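Local coordinates for aldehyde reductase YahK (Escherichia coli, PDB 1UUF), which reduces a wide range of aldehydes to their alcohols as a zinc-dependent enzyme with a strong preference for NADPH over NADH, at residues Leu161-Pro175 with Leu324-Met338. Residues are numbered along the deposited sequence; the frame is centred on the assembly and turned at random.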
# COMPACT_ATOMS: atom_id res chain seq x y z
N LEU A 161 -28.25 -10.23 7.52
CA LEU A 161 -27.93 -9.35 8.65
C LEU A 161 -29.19 -8.92 9.40
O LEU A 161 -30.26 -8.85 8.82
CB LEU A 161 -27.21 -8.10 8.16
CG LEU A 161 -25.84 -8.21 7.48
CD1 LEU A 161 -24.87 -8.92 8.40
CD2 LEU A 161 -25.96 -8.94 6.15
N ARG A 162 -29.03 -8.63 10.69
CA ARG A 162 -30.16 -8.18 11.50
C ARG A 162 -30.15 -6.66 11.62
O ARG A 162 -29.12 -6.07 11.96
CB ARG A 162 -30.07 -8.80 12.91
CG ARG A 162 -31.25 -8.48 13.83
CD ARG A 162 -32.54 -9.11 13.30
NE ARG A 162 -33.67 -8.90 14.20
CZ ARG A 162 -33.82 -9.50 15.38
NH1 ARG A 162 -32.90 -10.35 15.82
NH2 ARG A 162 -34.88 -9.23 16.13
N ILE A 163 -31.28 -6.03 11.32
CA ILE A 163 -31.42 -4.58 11.41
C ILE A 163 -31.99 -4.23 12.78
O ILE A 163 -33.02 -4.77 13.19
CB ILE A 163 -32.37 -4.03 10.33
CG1 ILE A 163 -31.83 -4.38 8.94
CG2 ILE A 163 -32.55 -2.52 10.50
CD1 ILE A 163 -30.40 -3.98 8.70
N ARG A 164 -31.31 -3.32 13.48
CA ARG A 164 -31.73 -2.89 14.81
C ARG A 164 -32.30 -1.47 14.83
O ARG A 164 -32.77 -1.00 15.87
CB ARG A 164 -30.56 -2.99 15.78
CG ARG A 164 -30.06 -4.42 16.02
CD ARG A 164 -31.11 -5.29 16.71
NE ARG A 164 -30.60 -6.63 17.00
CZ ARG A 164 -31.29 -7.57 17.65
NH1 ARG A 164 -32.52 -7.32 18.09
NH2 ARG A 164 -30.74 -8.75 17.87
N HIS A 165 -32.24 -0.79 13.69
CA HIS A 165 -32.78 0.56 13.58
C HIS A 165 -34.30 0.47 13.68
O HIS A 165 -34.88 -0.58 13.43
CB HIS A 165 -32.47 1.17 12.21
CG HIS A 165 -31.03 1.53 12.00
ND1 HIS A 165 -30.61 2.84 11.87
CD2 HIS A 165 -29.93 0.77 11.83
CE1 HIS A 165 -29.31 2.86 11.62
NE2 HIS A 165 -28.87 1.62 11.59
N PRO A 166 -34.96 1.58 14.05
CA PRO A 166 -36.42 1.56 14.15
C PRO A 166 -36.96 1.31 12.74
O PRO A 166 -36.36 1.76 11.77
CB PRO A 166 -36.75 2.97 14.65
CG PRO A 166 -35.55 3.33 15.46
CD PRO A 166 -34.41 2.84 14.59
N GLN A 167 -38.09 0.61 12.62
CA GLN A 167 -38.63 0.32 11.30
C GLN A 167 -38.86 1.53 10.41
O GLN A 167 -38.78 1.43 9.18
CB GLN A 167 -39.93 -0.49 11.42
CG GLN A 167 -41.08 0.25 12.08
CD GLN A 167 -42.36 -0.57 12.11
OE1 GLN A 167 -43.37 -0.15 12.66
NE2 GLN A 167 -42.31 -1.76 11.52
N GLU A 168 -39.15 2.69 11.01
CA GLU A 168 -39.39 3.89 10.22
C GLU A 168 -38.16 4.33 9.43
O GLU A 168 -38.27 5.11 8.49
CB GLU A 168 -39.86 5.04 11.12
CG GLU A 168 -38.82 5.50 12.13
CD GLU A 168 -39.30 6.68 12.96
OE1 GLU A 168 -40.33 6.54 13.66
OE2 GLU A 168 -38.66 7.75 12.91
N GLN A 169 -37.00 3.82 9.82
CA GLN A 169 -35.76 4.18 9.14
C GLN A 169 -35.23 3.12 8.18
O GLN A 169 -34.13 3.26 7.66
CB GLN A 169 -34.67 4.49 10.17
CG GLN A 169 -34.73 5.90 10.72
CD GLN A 169 -33.60 6.18 11.69
OE1 GLN A 169 -33.23 7.33 11.91
NE2 GLN A 169 -33.05 5.13 12.28
N LEU A 170 -36.02 2.07 7.94
CA LEU A 170 -35.59 0.99 7.06
C LEU A 170 -35.01 1.41 5.71
O LEU A 170 -33.95 0.93 5.32
CB LEU A 170 -36.74 0.02 6.81
CG LEU A 170 -36.74 -1.27 7.63
CD1 LEU A 170 -37.79 -2.21 7.06
CD2 LEU A 170 -35.36 -1.93 7.57
N ALA A 171 -35.71 2.29 5.00
CA ALA A 171 -35.26 2.74 3.69
C ALA A 171 -33.88 3.40 3.75
O ALA A 171 -33.04 3.17 2.87
CB ALA A 171 -36.26 3.70 3.09
N ALA A 172 -33.67 4.22 4.77
CA ALA A 172 -32.40 4.92 4.92
C ALA A 172 -31.27 4.00 5.36
O ALA A 172 -30.09 4.34 5.25
CB ALA A 172 -32.56 6.07 5.92
N VAL A 173 -31.63 2.82 5.87
CA VAL A 173 -30.64 1.84 6.30
C VAL A 173 -30.12 1.04 5.10
O VAL A 173 -28.98 0.57 5.09
CB VAL A 173 -31.26 0.85 7.33
CG1 VAL A 173 -30.32 -0.31 7.59
CG2 VAL A 173 -31.57 1.59 8.62
N ALA A 174 -30.96 0.90 4.08
CA ALA A 174 -30.61 0.12 2.90
C ALA A 174 -29.20 0.33 2.34
O ALA A 174 -28.45 -0.63 2.18
CB ALA A 174 -31.66 0.36 1.80
N PRO A 175 -28.81 1.58 2.04
CA PRO A 175 -27.47 1.83 1.50
C PRO A 175 -26.30 1.37 2.39
O PRO A 175 -25.18 1.22 1.92
CB PRO A 175 -27.46 3.35 1.28
CG PRO A 175 -28.91 3.66 1.04
CD PRO A 175 -29.58 2.84 2.12
N LEU A 324 -23.87 -2.44 11.25
CA LEU A 324 -25.30 -2.19 11.43
C LEU A 324 -25.64 -1.91 12.89
O LEU A 324 -26.44 -1.01 13.19
CB LEU A 324 -26.11 -3.39 10.92
CG LEU A 324 -26.12 -3.48 9.39
CD1 LEU A 324 -26.74 -4.79 8.94
CD2 LEU A 324 -26.90 -2.30 8.81
N ASP A 325 -25.03 -2.65 13.81
CA ASP A 325 -25.27 -2.46 15.24
C ASP A 325 -24.77 -1.08 15.66
O ASP A 325 -25.45 -0.34 16.37
CB ASP A 325 -24.57 -3.53 16.06
CG ASP A 325 -25.10 -4.93 15.79
OD1 ASP A 325 -26.21 -5.06 15.22
OD2 ASP A 325 -24.41 -5.91 16.16
N PHE A 326 -23.56 -0.75 15.21
CA PHE A 326 -22.92 0.54 15.49
C PHE A 326 -23.81 1.68 14.97
O PHE A 326 -24.06 2.65 15.68
CB PHE A 326 -21.55 0.58 14.80
CG PHE A 326 -20.83 1.89 14.94
CD1 PHE A 326 -20.10 2.18 16.09
CD2 PHE A 326 -20.84 2.81 13.90
CE1 PHE A 326 -19.39 3.39 16.20
CE2 PHE A 326 -20.14 4.02 14.00
CZ PHE A 326 -19.42 4.30 15.15
N CYS A 327 -24.28 1.55 13.74
CA CYS A 327 -25.12 2.58 13.15
C CYS A 327 -26.46 2.69 13.88
O CYS A 327 -27.00 3.78 14.03
CB CYS A 327 -25.36 2.30 11.67
SG CYS A 327 -23.88 2.57 10.65
N ALA A 328 -26.99 1.56 14.34
CA ALA A 328 -28.27 1.59 15.05
C ALA A 328 -28.10 2.33 16.37
O ALA A 328 -28.93 3.17 16.74
CB ALA A 328 -28.77 0.17 15.30
N GLU A 329 -27.03 2.02 17.09
CA GLU A 329 -26.79 2.67 18.38
C GLU A 329 -26.48 4.15 18.26
O GLU A 329 -26.78 4.92 19.16
CB GLU A 329 -25.66 1.96 19.14
CG GLU A 329 -24.35 1.88 18.40
CD GLU A 329 -23.24 1.29 19.26
OE1 GLU A 329 -23.43 0.18 19.81
OE2 GLU A 329 -22.18 1.93 19.38
N HIS A 330 -25.90 4.55 17.13
CA HIS A 330 -25.55 5.95 16.91
C HIS A 330 -26.54 6.72 16.05
O HIS A 330 -26.35 7.91 15.79
CB HIS A 330 -24.15 6.04 16.29
CG HIS A 330 -23.06 5.64 17.23
ND1 HIS A 330 -22.57 6.48 18.21
CD2 HIS A 330 -22.38 4.48 17.37
CE1 HIS A 330 -21.65 5.85 18.91
NE2 HIS A 330 -21.51 4.64 18.42
N GLY A 331 -27.60 6.05 15.60
CA GLY A 331 -28.61 6.71 14.78
C GLY A 331 -28.10 7.14 13.42
O GLY A 331 -28.55 8.14 12.86
N ILE A 332 -27.17 6.36 12.87
CA ILE A 332 -26.59 6.67 11.58
C ILE A 332 -27.33 5.97 10.45
O ILE A 332 -27.55 4.76 10.49
CB ILE A 332 -25.12 6.23 11.52
CG1 ILE A 332 -24.32 6.99 12.59
CG2 ILE A 332 -24.55 6.48 10.13
CD1 ILE A 332 -22.91 6.48 12.76
N VAL A 333 -27.72 6.74 9.44
CA VAL A 333 -28.41 6.21 8.27
C VAL A 333 -27.91 7.00 7.07
O VAL A 333 -27.24 8.02 7.22
CB VAL A 333 -29.95 6.37 8.35
CG1 VAL A 333 -30.48 5.62 9.54
CG2 VAL A 333 -30.32 7.84 8.43
N ALA A 334 -28.24 6.52 5.87
CA ALA A 334 -27.83 7.20 4.65
C ALA A 334 -28.84 8.30 4.33
O ALA A 334 -29.98 8.23 4.78
CB ALA A 334 -27.77 6.21 3.49
N ASP A 335 -28.40 9.32 3.59
CA ASP A 335 -29.30 10.39 3.17
C ASP A 335 -29.80 9.88 1.83
O ASP A 335 -29.02 9.68 0.91
CB ASP A 335 -28.54 11.71 3.00
CG ASP A 335 -27.89 12.18 4.28
OD1 ASP A 335 -28.47 11.95 5.36
OD2 ASP A 335 -26.80 12.78 4.21
N ILE A 336 -31.11 9.67 1.73
CA ILE A 336 -31.66 9.08 0.51
C ILE A 336 -32.76 9.84 -0.20
O ILE A 336 -33.34 10.79 0.32
CB ILE A 336 -32.21 7.68 0.82
CG1 ILE A 336 -33.47 7.81 1.69
CG2 ILE A 336 -31.18 6.86 1.57
CD1 ILE A 336 -34.20 6.50 1.95
N GLU A 337 -33.04 9.38 -1.42
CA GLU A 337 -34.12 9.91 -2.23
C GLU A 337 -34.86 8.66 -2.69
O GLU A 337 -34.33 7.86 -3.46
CB GLU A 337 -33.62 10.68 -3.44
CG GLU A 337 -34.78 11.30 -4.22
CD GLU A 337 -34.33 12.18 -5.36
OE1 GLU A 337 -33.28 12.86 -5.21
OE2 GLU A 337 -35.03 12.22 -6.39
N MET A 338 -36.09 8.50 -2.20
CA MET A 338 -36.89 7.34 -2.55
C MET A 338 -37.45 7.45 -3.96
O MET A 338 -37.91 8.51 -4.37
CB MET A 338 -38.03 7.19 -1.54
CG MET A 338 -38.71 5.84 -1.56
SD MET A 338 -39.88 5.68 -0.20
CE MET A 338 -38.77 5.34 1.16
O HOH W 1 -28.14 -3.99 13.51
O HOH W 2 -28.04 -7.20 15.96
O HOH W 3 -31.08 8.88 13.15
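With chi1 at -72°, the imidazole of H165 lies beside its own backbone N and sets its ring against the last turns of helix 317-330; L324, turned the same way about chi1, sends its two methyls back toward L161, I163 and V173. The contact joins the GroES-like catalytic domain of this zinc-containing alcohol dehydrogenase to the chain returning from the Rossmann-type coenzyme domain, where the helix closes in a Schellman motif at G331 and the chain continues, extended, into strand 336-339. The H165 ring is sandwiched: A328 CA makes a CH-pi contact 3.7 Å from its centroid, V173 CG2 lies over the opposite face, and V333 CG1 approaches obliquely. Replacing H165 with an alanine would probably open a gap between A328 and V173 and leave the helix end less firmly packed against the loop. Nearby, D325 OD1 binds Q321 and reaches R164 through water: one molecule bridges it to R164 NE, while another lies 2.8 Å from both D325 OD1 and R162 O. Further along, I336 CD1 rests against A171 and M338 CE touches A171 CB at 3.6 Å. P175, whose side chain is about 7 Å from that of the catalytic-zinc ligand C178, packs its CB against A334 CB at 3.6 Å. Beside V333, whose CB meets A172 CB, one direct hydrogen bond ties the short helix 170-173 to the extended chain: A334 N donates to A172 O over 2.9 Å, with an N-H...O angle of 162° and the donor 28° from the plane of that carbonyl.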